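Local structure of oligogalacturonate lyase (Yersinia enterocolitica subsp. enterocolitica, 3PE7) at residues Y39-T44 with P90-L95; I142-E147 with P166-M171; V203-E208 with W219-D224. The protein probably cleaves oligogalacturonates, short pectin fragments, by metal-dependent beta-elimination in the cytoplasm, and folds as a seven-bladed beta-propeller that binds manganese and calcium. One frame throughout, in Å; residues are numbered along the deposited sequence.

Interaction 1: Y39-T44 with P90-L95; sequences YQKCFT and PDDDAL
Lys41 reaches across to Asp92 and closes a salt bridge, its NZ 2.7 Å from OD1 of Asp92. The lysine chain is stretched out along its whole length, with NZ anti at the last torsion (chi4 -179°), and it meets the aspartate side chain at about a right angle. NZ comes to OD1 on the syn side, 34° out of the carboxylate plane. Thr44 packs against the same carboxylate: its CB lies 3.6 Å from CG of Asp92 and its CG2 3.9 Å from CB of Asp92. The carbonyl of Pro90 also stands close to the ammonium, O to NZ 2.9 Å, but at a poor angle for a hydrogen bond; NZ has a second hydrogen bond, to the backbone O of Ser89. Further out, Asp92 OD2 pairs with NE of Arg45, while Thr44 OG1 is held by the backbone N of Lys49 and by Asp46. Asp92 sits in the turn that leads from strand 87-88 into strand 94-99, and Lys41 in the loop between strands 33-34 and 49-54, so the contact ties two neighbouring propeller blades. With a cation at each of its two oxygens, the carboxylate of Asp92 is probably kept ionised.

Interaction 2: I142-E147 with P166-M171; sequences IEIRRE and PCCRLM
Glu143 and Arg169 face each other across two antiparallel strands and carry the polar part of the contact. OE1 of Glu143 accepts from both NE and NH2 of Arg169, at 3.1 Å and 2.8 Å, and lies at the edge of the guanidinium, almost in its plane. The carboxylate is turned 40° from that plane: NH2 arrives nearly along the C-O axis of OE1, NE on the anti side. With Arg169 CG between its backbone N and carbonyl carbon (chi1 61°), CG lies alongside Glu143 CB, and the extended chain beyond it carries NE to OE1. The second oxygen, OE2, is taken by the hydroxyl of Tyr118, and Trp124 makes a cation-pi contact with Arg169.

Backbone bonds run both ways between Glu143 and Arg169, and Arg145 N adds a third to Cys167 O. Ile142-Leu170 and Ile144-Cys168 are the non-hydrogen-bonded pairs on either side of this hydrogen-bonded one. The strands, 138-145 and 168-174, are the middle two of a four-stranded antiparallel propeller blade, and helix 155-161 lies in the excursion that connects them.

Apolar contacts fill the face bearing Ile142, Ile144, Cys168 and Leu170. Ile142 CD1 is 4.1 Å from Leu170 CG, and Ile144 CG1 is 3.8 Å from Cys168 SG. Ile144 also lies beside Pro166, both side chains pointing the same way, CG2 to CB 4.1 Å. On the Glu143 face, Met171 CG rests 3.6 Å from Glu143 CD, the carboxylate carbon. Arg145 NH2 passes 3.7 Å from Cys167 SG.

Interaction 3: V203-E208 with W219-D224; sequences VAFCHE and WLINED
His207 and Phe205 both approach the indole of Trp219 from the same side, His207 over its five-membered ring and Phe205 at its CB end, forming an aromatic cluster. The imidazole stacks face to face on the five-membered ring, centroids 3.8 Å apart and planes at 22°. Trp219 NE1 sits over the centre of the imidazole, His207 CE1 over the indole toward its rim. Outside partners tether both: His207 ND1 bonds to Asp215, Trp219 NE1 to the carbonyl of Ala216. The Phe205 ring is nearly parallel to the five-membered ring (26°) but slid aside, barely overlapping it. With Phe205 CG between the backbone N and carbonyl carbon (chi1 66°), the ring is set against Trp219 CB, a CH-pi contact 3.7 Å from the Phe205 centroid, off-centre toward the rim. Phe205 CE2 also touches Ile221 CG2 at 3.8 Å. On the other face of the sheet, Ala204 CB meets Leu220 CD2 at 3.7 Å. Paired backbone bonds join Val203 with Ile221 and Phe205 with Trp219. Strands 202-207 and 218-222 are the middle two of their blade. Phe205 and Ile221 pack on strand 180-186 of the preceding blade, Ala204 and Leu220 on Trp245 of strand 238-245 in the next.

In the fold
The contacts follow one another along the chain, each closing before the next opens. Interaction 1 joins the blade holding strand 49-54 to the one holding strand 94-99; interactions 2 and 3 lie within the next two blades, each between the middle two strands. The centres of interactions 2 and 3 lie about 15 Å apart, and Leu170 CD1 packs on Phe205 CD2 at 3.9 Å. The centre of interaction 1 is about 27 Å and 24 Å from theirs, without touching either. The side chain of Phe43 lies about 11 Å from that of the manganese ligand His355, and the side chain of Leu220 about 10 Å from a bound calcium ion. The set thus combines contacts within propeller blades with contacts between them.

Interaction 1: Y39-T44 with P90-L95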
ATOM      1  N   TYR A  39       3.042  -0.036  -0.462  1.00 10.02           N
ATOM      2  CA  TYR A  39       4.053   0.092   0.609  1.00 10.29           C
ATOM      3  C   TYR A  39       4.471  -1.257   1.215  1.00 10.48           C
ATOM      4  O   TYR A  39       5.419  -1.311   2.036  1.00 10.58           O
ATOM      5  CB  TYR A  39       3.581   1.085   1.683  1.00 10.61           C
ATOM      6  CG  TYR A  39       2.218   0.756   2.259  1.00 12.62           C
ATOM      7  CD1 TYR A  39       1.044   1.231   1.658  1.00 12.20           C
ATOM      8  CD2 TYR A  39       2.106  -0.046   3.404  1.00 13.47           C
ATOM      9  CE1 TYR A  39      -0.221   0.919   2.190  1.00 13.80           C
ATOM     10  CE2 TYR A  39       0.864  -0.360   3.928  1.00 15.51           C
ATOM     11  CZ  TYR A  39      -0.291   0.107   3.313  1.00 15.04           C
ATOM     12  OH  TYR A  39      -1.518  -0.206   3.854  1.00 18.13           O
ATOM     13  N   GLN A  40       3.781  -2.332   0.814  1.00  9.80           N
ATOM     14  CA  GLN A  40       4.040  -3.703   1.313  1.00  9.81           C
ATOM     15  C   GLN A  40       4.940  -4.478   0.347  1.00  9.64           C
ATOM     16  O   GLN A  40       4.730  -4.453  -0.881  1.00 10.77           O
ATOM     17  CB  GLN A  40       2.730  -4.492   1.541  1.00 10.00           C
ATOM     18  CG  GLN A  40       1.744  -3.886   2.587  1.00 11.44           C
ATOM     19  CD  GLN A  40       2.177  -4.126   4.036  1.00 12.82           C
ATOM     20  OE1 GLN A  40       1.437  -4.744   4.823  1.00 13.65           O
ATOM     21  NE2 GLN A  40       3.366  -3.639   4.401  1.00 10.91           N
ATOM     22  N   LYS A  41       5.948  -5.173   0.886  1.00  9.66           N
ATOM     23  CA  LYS A  41       6.874  -5.927   0.027  1.00  9.62           C
ATOM     24  C   LYS A  41       6.176  -7.010  -0.795  1.00  9.85           C
ATOM     25  O   LYS A  41       5.497  -7.882  -0.228  1.00 10.13           O
ATOM     26  CB  LYS A  41       8.014  -6.551   0.857  1.00  9.19           C
ATOM     27  CG  LYS A  41       8.968  -7.392   0.017  1.00  9.86           C
ATOM     28  CD  LYS A  41      10.084  -7.969   0.893  1.00 10.94           C
ATOM     29  CE  LYS A  41      10.870  -9.019   0.116  1.00  9.30           C
ATOM     30  NZ  LYS A  41      11.968  -9.616   0.964  1.00 11.79           N
ATOM     31  N   CYS A  42       6.328  -6.937  -2.131  1.00  9.43           N
ATOM     32  CA  CYS A  42       5.798  -7.967  -3.034  1.00  9.08           C
ATOM     33  C   CYS A  42       6.815  -8.634  -3.962  1.00  9.09           C
ATOM     34  O   CYS A  42       6.549  -9.699  -4.467  1.00  9.54           O
ATOM     35  CB  CYS A  42       4.624  -7.442  -3.893  1.00  8.98           C
ATOM     36  SG  CYS A  42       5.021  -5.986  -4.916  1.00  9.73           S
ATOM     37  N   PHE A  43       7.957  -7.982  -4.202  1.00  9.70           N
ATOM     38  CA  PHE A  43       9.033  -8.597  -4.957  1.00  9.10           C
ATOM     39  C   PHE A  43      10.020  -9.253  -4.009  1.00  9.69           C
ATOM     40  O   PHE A  43      10.318  -8.695  -2.974  1.00 10.83           O
ATOM     41  CB  PHE A  43       9.800  -7.558  -5.777  1.00  8.91           C
ATOM     42  CG  PHE A  43       9.060  -7.062  -6.965  1.00  8.41           C
ATOM     43  CD1 PHE A  43       9.068  -7.781  -8.158  1.00  8.29           C
ATOM     44  CD2 PHE A  43       8.379  -5.844  -6.896  1.00  9.27           C
ATOM     45  CE1 PHE A  43       8.388  -7.282  -9.294  1.00  9.27           C
ATOM     46  CE2 PHE A  43       7.677  -5.362  -8.000  1.00 10.34           C
ATOM     47  CZ  PHE A  43       7.695  -6.073  -9.198  1.00 10.22           C
ATOM     48  N   THR A  44      10.544 -10.419  -4.379  1.00 10.73           N
ATOM     49  CA  THR A  44      11.675 -10.990  -3.631  1.00 11.02           C
ATOM     50  C   THR A  44      12.897 -10.075  -3.832  1.00 12.50           C
ATOM     51  O   THR A  44      12.927  -9.275  -4.755  1.00 11.94           O
ATOM     52  CB  THR A  44      11.986 -12.448  -4.030  1.00 11.71           C
ATOM     53  OG1 THR A  44      12.154 -12.569  -5.448  1.00 11.36           O
ATOM     54  CG2 THR A  44      10.854 -13.357  -3.586  1.00 11.57           C
ATOM     55  N   PRO A  90      11.373 -10.229   4.992  1.00 12.91           N
ATOM     56  CA  PRO A  90      12.673  -9.775   4.453  1.00 13.40           C
ATOM     57  C   PRO A  90      13.478 -10.870   3.766  1.00 14.18           C
ATOM     58  O   PRO A  90      14.064 -10.630   2.694  1.00 13.90           O
ATOM     59  CB  PRO A  90      13.404  -9.222   5.693  1.00 14.09           C
ATOM     60  CG  PRO A  90      12.307  -8.749   6.603  1.00 14.23           C
ATOM     61  CD  PRO A  90      11.137  -9.725   6.359  1.00 13.28           C
ATOM     62  N   ASP A  91      13.468 -12.077   4.341  1.00 14.38           N
ATOM     63  CA  ASP A  91      14.252 -13.183   3.807  1.00 16.05           C
ATOM     64  C   ASP A  91      13.593 -13.935   2.641  1.00 15.48           C
ATOM     65  O   ASP A  91      14.112 -14.942   2.166  1.00 15.27           O
ATOM     66  CB  ASP A  91      14.669 -14.144   4.945  1.00 17.20           C
ATOM     67  CG  ASP A  91      15.664 -13.512   5.910  1.00 22.71           C
ATOM     68  OD1 ASP A  91      16.402 -12.573   5.508  1.00 28.54           O
ATOM     69  OD2 ASP A  91      15.723 -13.959   7.083  1.00 26.73           O
ATOM     70  N   ASP A  92      12.453 -13.434   2.159  1.00 15.28           N
ATOM     71  CA  ASP A  92      11.756 -14.072   1.019  1.00 14.94           C
ATOM     72  C   ASP A  92      11.210 -15.473   1.295  1.00 15.27           C
ATOM     73  O   ASP A  92      10.902 -16.224   0.360  1.00 15.91           O
ATOM     74  CB  ASP A  92      12.669 -14.130  -0.223  1.00 15.31           C
ATOM     75  CG  ASP A  92      13.179 -12.775  -0.636  1.00 16.52           C
ATOM     76  OD1 ASP A  92      12.435 -11.781  -0.497  1.00 16.49           O
ATOM     77  OD2 ASP A  92      14.343 -12.699  -1.093  1.00 17.85           O
ATOM     78  N   ASP A  93      11.076 -15.829   2.568  1.00 15.06           N
ATOM     79  CA  ASP A  93      10.706 -17.193   2.909  1.00 15.43           C
ATOM     80  C   ASP A  93       9.285 -17.342   3.455  1.00 14.47           C
ATOM     81  O   ASP A  93       8.839 -18.462   3.722  1.00 14.11           O
ATOM     82  CB  ASP A  93      11.726 -17.804   3.888  1.00 16.37           C
ATOM     83  CG  ASP A  93      11.870 -17.018   5.177  1.00 19.61           C
ATOM     84  OD1 ASP A  93      12.524 -17.543   6.107  1.00 26.93           O
ATOM     85  OD2 ASP A  93      11.387 -15.869   5.299  1.00 23.43           O
ATOM     86  N   ALA A  94       8.600 -16.215   3.636  1.00 13.60           N
ATOM     87  CA  ALA A  94       7.243 -16.243   4.200  1.00 12.97           C
ATOM     88  C   ALA A  94       6.324 -15.196   3.594  1.00 12.49           C
ATOM     89  O   ALA A  94       6.771 -14.145   3.144  1.00 12.37           O
ATOM     90  CB  ALA A  94       7.280 -16.085   5.716  1.00 13.17           C
ATOM     91  N   LEU A  95       5.028 -15.499   3.603  1.00 11.94           N
ATOM     92  CA  LEU A  95       3.985 -14.519   3.316  1.00 11.01           C
ATOM     93  C   LEU A  95       3.180 -14.280   4.590  1.00 11.42           C
ATOM     94  O   LEU A  95       2.805 -15.234   5.267  1.00 11.58           O
ATOM     95  CB  LEU A  95       3.053 -15.030   2.222  1.00 11.00           C
ATOM     96  CG  LEU A  95       1.640 -14.442   2.118  1.00 10.31           C
ATOM     97  CD1 LEU A  95       1.677 -12.988   1.617  1.00 11.76           C
ATOM     98  CD2 LEU A  95       0.824 -15.327   1.181  1.00 10.56           C
TER

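Interaction 2: I142-E147 with P166-M171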
ATOM      1  N   ILE A 142      -4.519  -1.537  13.595  1.00 12.56           N
ATOM      2  CA  ILE A 142      -5.616  -0.918  14.335  1.00 12.83           C
ATOM      3  C   ILE A 142      -6.707  -1.941  14.615  1.00 12.38           C
ATOM      4  O   ILE A 142      -7.043  -2.733  13.757  1.00 12.97           O
ATOM      5  CB  ILE A 142      -6.242   0.266  13.549  1.00 12.84           C
ATOM      6  CG1 ILE A 142      -5.192   1.343  13.230  1.00 12.45           C
ATOM      7  CG2 ILE A 142      -7.423   0.896  14.312  1.00 13.55           C
ATOM      8  CD1 ILE A 142      -4.517   1.963  14.442  1.00 13.93           C
ATOM      9  N   GLU A 143      -7.234  -1.921  15.835  1.00 12.41           N
ATOM     10  CA  GLU A 143      -8.456  -2.659  16.164  1.00 13.21           C
ATOM     11  C   GLU A 143      -9.511  -1.682  16.651  1.00 13.17           C
ATOM     12  O   GLU A 143      -9.210  -0.734  17.386  1.00 14.04           O
ATOM     13  CB  GLU A 143      -8.178  -3.718  17.235  1.00 12.48           C
ATOM     14  CG  GLU A 143      -7.255  -4.841  16.743  1.00 13.97           C
ATOM     15  CD  GLU A 143      -6.857  -5.808  17.832  1.00 16.35           C
ATOM     16  OE1 GLU A 143      -7.312  -5.643  18.995  1.00 17.98           O
ATOM     17  OE2 GLU A 143      -6.105  -6.749  17.503  1.00 14.86           O
ATOM     18  N   ILE A 144     -10.751  -1.898  16.222  1.00 13.74           N
ATOM     19  CA  ILE A 144     -11.857  -1.004  16.574  1.00 14.07           C
ATOM     20  C   ILE A 144     -12.858  -1.807  17.395  1.00 14.57           C
ATOM     21  O   ILE A 144     -13.110  -2.972  17.091  1.00 15.01           O
ATOM     22  CB  ILE A 144     -12.542  -0.426  15.306  1.00 14.57           C
ATOM     23  CG1 ILE A 144     -11.498   0.323  14.450  1.00 13.21           C
ATOM     24  CG2 ILE A 144     -13.759   0.455  15.687  1.00 14.79           C
ATOM     25  CD1 ILE A 144     -12.051   1.119  13.236  1.00 15.93           C
ATOM     26  N   ARG A 145     -13.394  -1.207  18.454  1.00 15.17           N
ATOM     27  CA  ARG A 145     -14.330  -1.935  19.298  1.00 16.13           C
ATOM     28  C   ARG A 145     -15.520  -2.359  18.441  1.00 16.17           C
ATOM     29  O   ARG A 145     -16.030  -1.561  17.661  1.00 15.80           O
ATOM     30  CB  ARG A 145     -14.782  -1.076  20.486  1.00 17.08           C
ATOM     31  CG  ARG A 145     -15.429  -1.903  21.574  1.00 20.77           C
ATOM     32  CD  ARG A 145     -15.942  -1.054  22.732  1.00 24.65           C
ATOM     33  NE  ARG A 145     -14.872  -0.361  23.448  1.00 24.44           N
ATOM     34  CZ  ARG A 145     -14.010  -0.943  24.286  1.00 26.11           C
ATOM     35  NH1 ARG A 145     -14.068  -2.247  24.536  1.00 26.38           N
ATOM     36  NH2 ARG A 145     -13.084  -0.208  24.893  1.00 25.80           N
ATOM     37  N   ARG A 146     -15.935  -3.615  18.577  1.00 16.64           N
ATOM     38  CA  ARG A 146     -17.023  -4.156  17.741  1.00 17.95           C
ATOM     39  C   ARG A 146     -18.285  -3.288  17.796  1.00 17.33           C
ATOM     40  O   ARG A 146     -18.934  -3.056  16.773  1.00 16.87           O
ATOM     41  CB  ARG A 146     -17.370  -5.596  18.137  1.00 18.34           C
ATOM     42  CG  ARG A 146     -18.497  -6.195  17.276  1.00 21.15           C
ATOM     43  CD  ARG A 146     -18.796  -7.632  17.633  1.00 23.26           C
ATOM     44  NE  ARG A 146     -17.653  -8.496  17.364  1.00 27.26           N
ATOM     45  CZ  ARG A 146     -17.271  -8.904  16.158  1.00 27.66           C
ATOM     46  NH1 ARG A 146     -17.927  -8.525  15.069  1.00 29.27           N
ATOM     47  NH2 ARG A 146     -16.209  -9.689  16.046  1.00 29.30           N
ATOM     48  N   GLU A 147     -18.639  -2.841  19.003  1.00 18.29           N
ATOM     49  CA  GLU A 147     -19.787  -1.958  19.230  1.00 19.83           C
ATOM     50  C   GLU A 147     -19.755  -0.714  18.363  1.00 18.86           C
ATOM     51  O   GLU A 147     -20.809  -0.173  17.987  1.00 19.02           O
ATOM     52  CB  GLU A 147     -19.806  -1.493  20.687  1.00 21.09           C
ATOM     53  CG  GLU A 147     -20.936  -1.988  21.534  1.00 25.72           C
ATOM     54  CD  GLU A 147     -21.163  -1.046  22.710  1.00 31.39           C
ATOM     55  OE1 GLU A 147     -22.338  -0.669  22.975  1.00 35.47           O
ATOM     56  OE2 GLU A 147     -20.150  -0.651  23.340  1.00 33.18           O
ATOM     57  N   PRO A 166     -15.185   6.518  16.967  1.00 16.27           N
ATOM     58  CA  PRO A 166     -15.044   5.117  17.353  1.00 15.91           C
ATOM     59  C   PRO A 166     -13.844   4.908  18.266  1.00 16.22           C
ATOM     60  O   PRO A 166     -12.837   5.615  18.136  1.00 15.98           O
ATOM     61  CB  PRO A 166     -14.788   4.407  16.023  1.00 16.23           C
ATOM     62  CG  PRO A 166     -14.160   5.484  15.136  1.00 14.65           C
ATOM     63  CD  PRO A 166     -14.878   6.745  15.538  1.00 15.38           C
ATOM     64  N   CYS A 167     -13.969   3.946  19.174  1.00 15.38           N
ATOM     65  CA  CYS A 167     -12.875   3.546  20.044  1.00 15.35           C
ATOM     66  C   CYS A 167     -11.896   2.674  19.258  1.00 15.06           C
ATOM     67  O   CYS A 167     -12.223   1.558  18.851  1.00 14.66           O
ATOM     68  CB  CYS A 167     -13.394   2.792  21.256  1.00 15.03           C
ATOM     69  SG  CYS A 167     -12.067   2.230  22.364  1.00 19.01           S
ATOM     70  N   CYS A 168     -10.704   3.220  19.029  1.00 14.84           N
ATOM     71  CA  CYS A 168      -9.661   2.546  18.284  1.00 15.05           C
ATOM     72  C   CYS A 168      -8.437   2.371  19.155  1.00 14.98           C
ATOM     73  O   CYS A 168      -8.076   3.276  19.908  1.00 14.87           O
ATOM     74  CB  CYS A 168      -9.255   3.399  17.077  1.00 14.53           C
ATOM     75  SG  CYS A 168     -10.586   3.694  15.902  1.00 14.38           S
ATOM     76  N   ARG A 169      -7.805   1.222  19.025  1.00 14.69           N
ATOM     77  CA  ARG A 169      -6.522   0.993  19.656  1.00 15.05           C
ATOM     78  C   ARG A 169      -5.456   0.611  18.630  1.00 15.41           C
ATOM     79  O   ARG A 169      -5.679  -0.187  17.718  1.00 15.30           O
ATOM     80  CB  ARG A 169      -6.630  -0.030  20.803  1.00 15.43           C
ATOM     81  CG  ARG A 169      -7.097  -1.414  20.415  1.00 14.81           C
ATOM     82  CD  ARG A 169      -7.420  -2.248  21.665  1.00 15.27           C
ATOM     83  NE  ARG A 169      -7.523  -3.664  21.326  1.00 14.19           N
ATOM     84  CZ  ARG A 169      -7.669  -4.656  22.194  1.00 17.98           C
ATOM     85  NH1 ARG A 169      -7.768  -4.408  23.506  1.00 16.82           N
ATOM     86  NH2 ARG A 169      -7.740  -5.904  21.748  1.00 17.24           N
ATOM     87  N   LEU A 170      -4.292   1.227  18.799  1.00 15.23           N
ATOM     88  CA  LEU A 170      -3.129   0.954  17.970  1.00 15.54           C
ATOM     89  C   LEU A 170      -2.394  -0.177  18.674  1.00 16.08           C
ATOM     90  O   LEU A 170      -1.896  -0.001  19.794  1.00 16.10           O
ATOM     91  CB  LEU A 170      -2.263   2.217  17.905  1.00 15.22           C
ATOM     92  CG  LEU A 170      -1.200   2.333  16.810  1.00 17.08           C
ATOM     93  CD1 LEU A 170      -0.567   3.727  16.909  1.00 19.32           C
ATOM     94  CD2 LEU A 170      -0.145   1.272  16.933  1.00 19.92           C
ATOM     95  N   MET A 171      -2.365  -1.338  18.033  1.00 16.51           N
ATOM     96  CA  MET A 171      -1.818  -2.547  18.622  1.00 17.95           C
ATOM     97  C   MET A 171      -0.428  -2.823  18.110  1.00 18.69           C
ATOM     98  O   MET A 171      -0.129  -2.573  16.956  1.00 18.61           O
ATOM     99  CB  MET A 171      -2.694  -3.761  18.299  1.00 18.45           C
ATOM    100  CG  MET A 171      -4.112  -3.677  18.859  1.00 19.29           C
ATOM    101  SD  MET A 171      -4.081  -3.574  20.652  1.00 23.21           S
ATOM    102  CE  MET A 171      -3.235  -5.099  21.068  1.00 18.23           C
TER

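Interaction 3: V203-E208 with W219-D224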
ATOM      1  N   VAL A 203       6.631   5.085  15.467  1.00 13.41           N
ATOM      2  CA  VAL A 203       5.466   4.628  14.703  1.00 12.95           C
ATOM      3  C   VAL A 203       4.674   5.827  14.193  1.00 12.44           C
ATOM      4  O   VAL A 203       4.295   6.719  14.974  1.00 12.91           O
ATOM      5  CB  VAL A 203       4.547   3.707  15.572  1.00 12.79           C
ATOM      6  CG1 VAL A 203       3.319   3.212  14.766  1.00 13.82           C
ATOM      7  CG2 VAL A 203       5.343   2.523  16.136  1.00 13.30           C
ATOM      8  N   ALA A 204       4.441   5.875  12.875  1.00 11.52           N
ATOM      9  CA  ALA A 204       3.587   6.897  12.301  1.00 11.68           C
ATOM     10  C   ALA A 204       2.188   6.318  12.241  1.00 11.33           C
ATOM     11  O   ALA A 204       2.030   5.110  12.122  1.00 11.95           O
ATOM     12  CB  ALA A 204       4.065   7.300  10.893  1.00 11.66           C
ATOM     13  N   PHE A 205       1.186   7.185  12.352  1.00 11.84           N
ATOM     14  CA  PHE A 205      -0.231   6.777  12.191  1.00 12.38           C
ATOM     15  C   PHE A 205      -1.041   8.010  11.857  1.00 12.05           C
ATOM     16  O   PHE A 205      -0.540   9.129  11.930  1.00 12.77           O
ATOM     17  CB  PHE A 205      -0.786   6.092  13.460  1.00 12.36           C
ATOM     18  CG  PHE A 205      -0.892   7.011  14.656  1.00 13.42           C
ATOM     19  CD1 PHE A 205      -2.119   7.567  15.021  1.00 13.06           C
ATOM     20  CD2 PHE A 205       0.230   7.304  15.436  1.00 13.91           C
ATOM     21  CE1 PHE A 205      -2.214   8.411  16.117  1.00 11.68           C
ATOM     22  CE2 PHE A 205       0.126   8.154  16.538  1.00 12.24           C
ATOM     23  CZ  PHE A 205      -1.096   8.702  16.877  1.00 13.37           C
ATOM     24  N   CYS A 206      -2.297   7.818  11.458  1.00 12.26           N
ATOM     25  CA  CYS A 206      -3.124   8.958  11.067  1.00 12.68           C
ATOM     26  C   CYS A 206      -4.407   9.096  11.872  1.00 12.35           C
ATOM     27  O   CYS A 206      -4.886   8.145  12.506  1.00 12.99           O
ATOM     28  CB  CYS A 206      -3.467   8.915   9.562  1.00 12.90           C
ATOM     29  SG  CYS A 206      -4.655   7.622   9.053  1.00 14.84           S
ATOM     30  N   HIS A 207      -4.956  10.302  11.818  1.00 13.11           N
ATOM     31  CA  HIS A 207      -6.356  10.516  12.174  1.00 13.37           C
ATOM     32  C   HIS A 207      -7.113  10.396  10.869  1.00 14.00           C
ATOM     33  O   HIS A 207      -6.987  11.256   9.987  1.00 14.05           O
ATOM     34  CB  HIS A 207      -6.550  11.885  12.811  1.00 13.53           C
ATOM     35  CG  HIS A 207      -6.001  11.984  14.204  1.00 13.88           C
ATOM     36  ND1 HIS A 207      -6.140  13.120  14.976  1.00 13.79           N
ATOM     37  CD2 HIS A 207      -5.312  11.097  14.962  1.00 14.78           C
ATOM     38  CE1 HIS A 207      -5.565  12.926  16.150  1.00 14.50           C
ATOM     39  NE2 HIS A 207      -5.037  11.715  16.161  1.00 13.57           N
ATOM     40  N   GLU A 208      -7.844   9.291  10.734  1.00 14.73           N
ATOM     41  CA  GLU A 208      -8.626   9.020   9.521  1.00 15.95           C
ATOM     42  C   GLU A 208      -9.894   9.874   9.517  1.00 16.79           C
ATOM     43  O   GLU A 208     -10.402  10.265  10.574  1.00 16.65           O
ATOM     44  CB  GLU A 208      -8.941   7.518   9.406  1.00 16.09           C
ATOM     45  CG  GLU A 208      -9.520   7.083   8.038  1.00 17.22           C
ATOM     46  CD  GLU A 208      -8.714   7.627   6.873  1.00 17.43           C
ATOM     47  OE1 GLU A 208      -7.695   7.020   6.547  1.00 20.27           O
ATOM     48  OE2 GLU A 208      -9.088   8.665   6.295  1.00 19.47           O
ATOM     49  N   TRP A 219       0.584  11.798  12.500  1.00 13.69           N
ATOM     50  CA  TRP A 219       1.084  11.723  13.872  1.00 13.34           C
ATOM     51  C   TRP A 219       2.235  10.740  13.987  1.00 13.23           C
ATOM     52  O   TRP A 219       2.378   9.818  13.176  1.00 12.55           O
ATOM     53  CB  TRP A 219      -0.050  11.289  14.815  1.00 13.70           C
ATOM     54  CG  TRP A 219      -1.144  12.312  14.845  1.00 14.60           C
ATOM     55  CD1 TRP A 219      -2.098  12.510  13.887  1.00 15.01           C
ATOM     56  CD2 TRP A 219      -1.367  13.313  15.849  1.00 14.16           C
ATOM     57  NE1 TRP A 219      -2.911  13.551  14.242  1.00 14.97           N
ATOM     58  CE2 TRP A 219      -2.489  14.063  15.441  1.00 15.22           C
ATOM     59  CE3 TRP A 219      -0.738  13.635  17.070  1.00 14.45           C
ATOM     60  CZ2 TRP A 219      -3.000  15.133  16.196  1.00 15.95           C
ATOM     61  CZ3 TRP A 219      -1.256  14.706  17.831  1.00 15.95           C
ATOM     62  CH2 TRP A 219      -2.375  15.432  17.382  1.00 15.22           C
ATOM     63  N   LEU A 220       3.091  10.973  14.972  1.00 12.84           N
ATOM     64  CA  LEU A 220       4.096  10.006  15.355  1.00 13.29           C
ATOM     65  C   LEU A 220       3.874   9.669  16.826  1.00 13.75           C
ATOM     66  O   LEU A 220       3.361  10.485  17.597  1.00 13.51           O
ATOM     67  CB  LEU A 220       5.507  10.574  15.186  1.00 13.96           C
ATOM     68  CG  LEU A 220       5.993  11.000  13.809  1.00 13.33           C
ATOM     69  CD1 LEU A 220       7.407  11.552  13.974  1.00 16.46           C
ATOM     70  CD2 LEU A 220       6.027   9.794  12.871  1.00 14.85           C
ATOM     71  N   ILE A 221       4.265   8.462  17.206  1.00 13.41           N
ATOM     72  CA  ILE A 221       4.292   8.085  18.623  1.00 14.89           C
ATOM     73  C   ILE A 221       5.458   7.135  18.833  1.00 15.05           C
ATOM     74  O   ILE A 221       5.867   6.411  17.906  1.00 15.02           O
ATOM     75  CB  ILE A 221       2.935   7.450  19.072  1.00 14.57           C
ATOM     76  CG1 ILE A 221       2.803   7.404  20.602  1.00 15.66           C
ATOM     77  CG2 ILE A 221       2.717   6.071  18.422  1.00 15.47           C
ATOM     78  CD1 ILE A 221       1.365   7.122  21.069  1.00 16.36           C
ATOM     79  N   ASN A 222       6.016   7.139  20.040  1.00 15.97           N
ATOM     80  CA  ASN A 222       7.019   6.142  20.379  1.00 16.66           C
ATOM     81  C   ASN A 222       6.371   4.786  20.539  1.00 16.99           C
ATOM     82  O   ASN A 222       5.183   4.691  20.889  1.00 16.52           O
ATOM     83  CB  ASN A 222       7.761   6.513  21.666  1.00 17.05           C
ATOM     84  CG  ASN A 222       8.615   7.762  21.528  1.00 18.60           C
ATOM     85  OD1 ASN A 222       8.888   8.252  20.427  1.00 20.71           O
ATOM     86  ND2 ASN A 222       9.075   8.267  22.665  1.00 20.76           N
ATOM     87  N   GLU A 223       7.158   3.740  20.304  1.00 17.40           N
ATOM     88  CA  GLU A 223       6.690   2.365  20.408  1.00 18.42           C
ATOM     89  C   GLU A 223       6.073   2.064  21.774  1.00 18.96           C
ATOM     90  O   GLU A 223       5.143   1.273  21.870  1.00 18.87           O
ATOM     91  CB  GLU A 223       7.836   1.403  20.141  1.00 19.07           C
ATOM     92  CG  GLU A 223       7.401  -0.007  19.803  1.00 18.27           C
ATOM     93  CD  GLU A 223       8.561  -0.937  19.658  1.00 22.47           C
ATOM     94  OE1 GLU A 223       8.438  -1.915  18.892  1.00 19.65           O
ATOM     95  OE2 GLU A 223       9.610  -0.680  20.303  1.00 22.02           O
ATOM     96  N   ASP A 224       6.581   2.708  22.823  1.00 19.65           N
ATOM     97  CA  ASP A 224       6.075   2.429  24.168  1.00 20.55           C
ATOM     98  C   ASP A 224       4.851   3.275  24.528  1.00 20.93           C
ATOM     99  O   ASP A 224       4.385   3.237  25.673  1.00 21.56           O
ATOM    100  CB  ASP A 224       7.194   2.583  25.206  1.00 20.69           C
ATOM    101  CG  ASP A 224       7.718   4.009  25.301  1.00 21.69           C
ATOM    102  OD1 ASP A 224       7.152   4.933  24.667  1.00 21.92           O
ATOM    103  OD2 ASP A 224       8.713   4.219  26.020  1.00 24.24           O
TER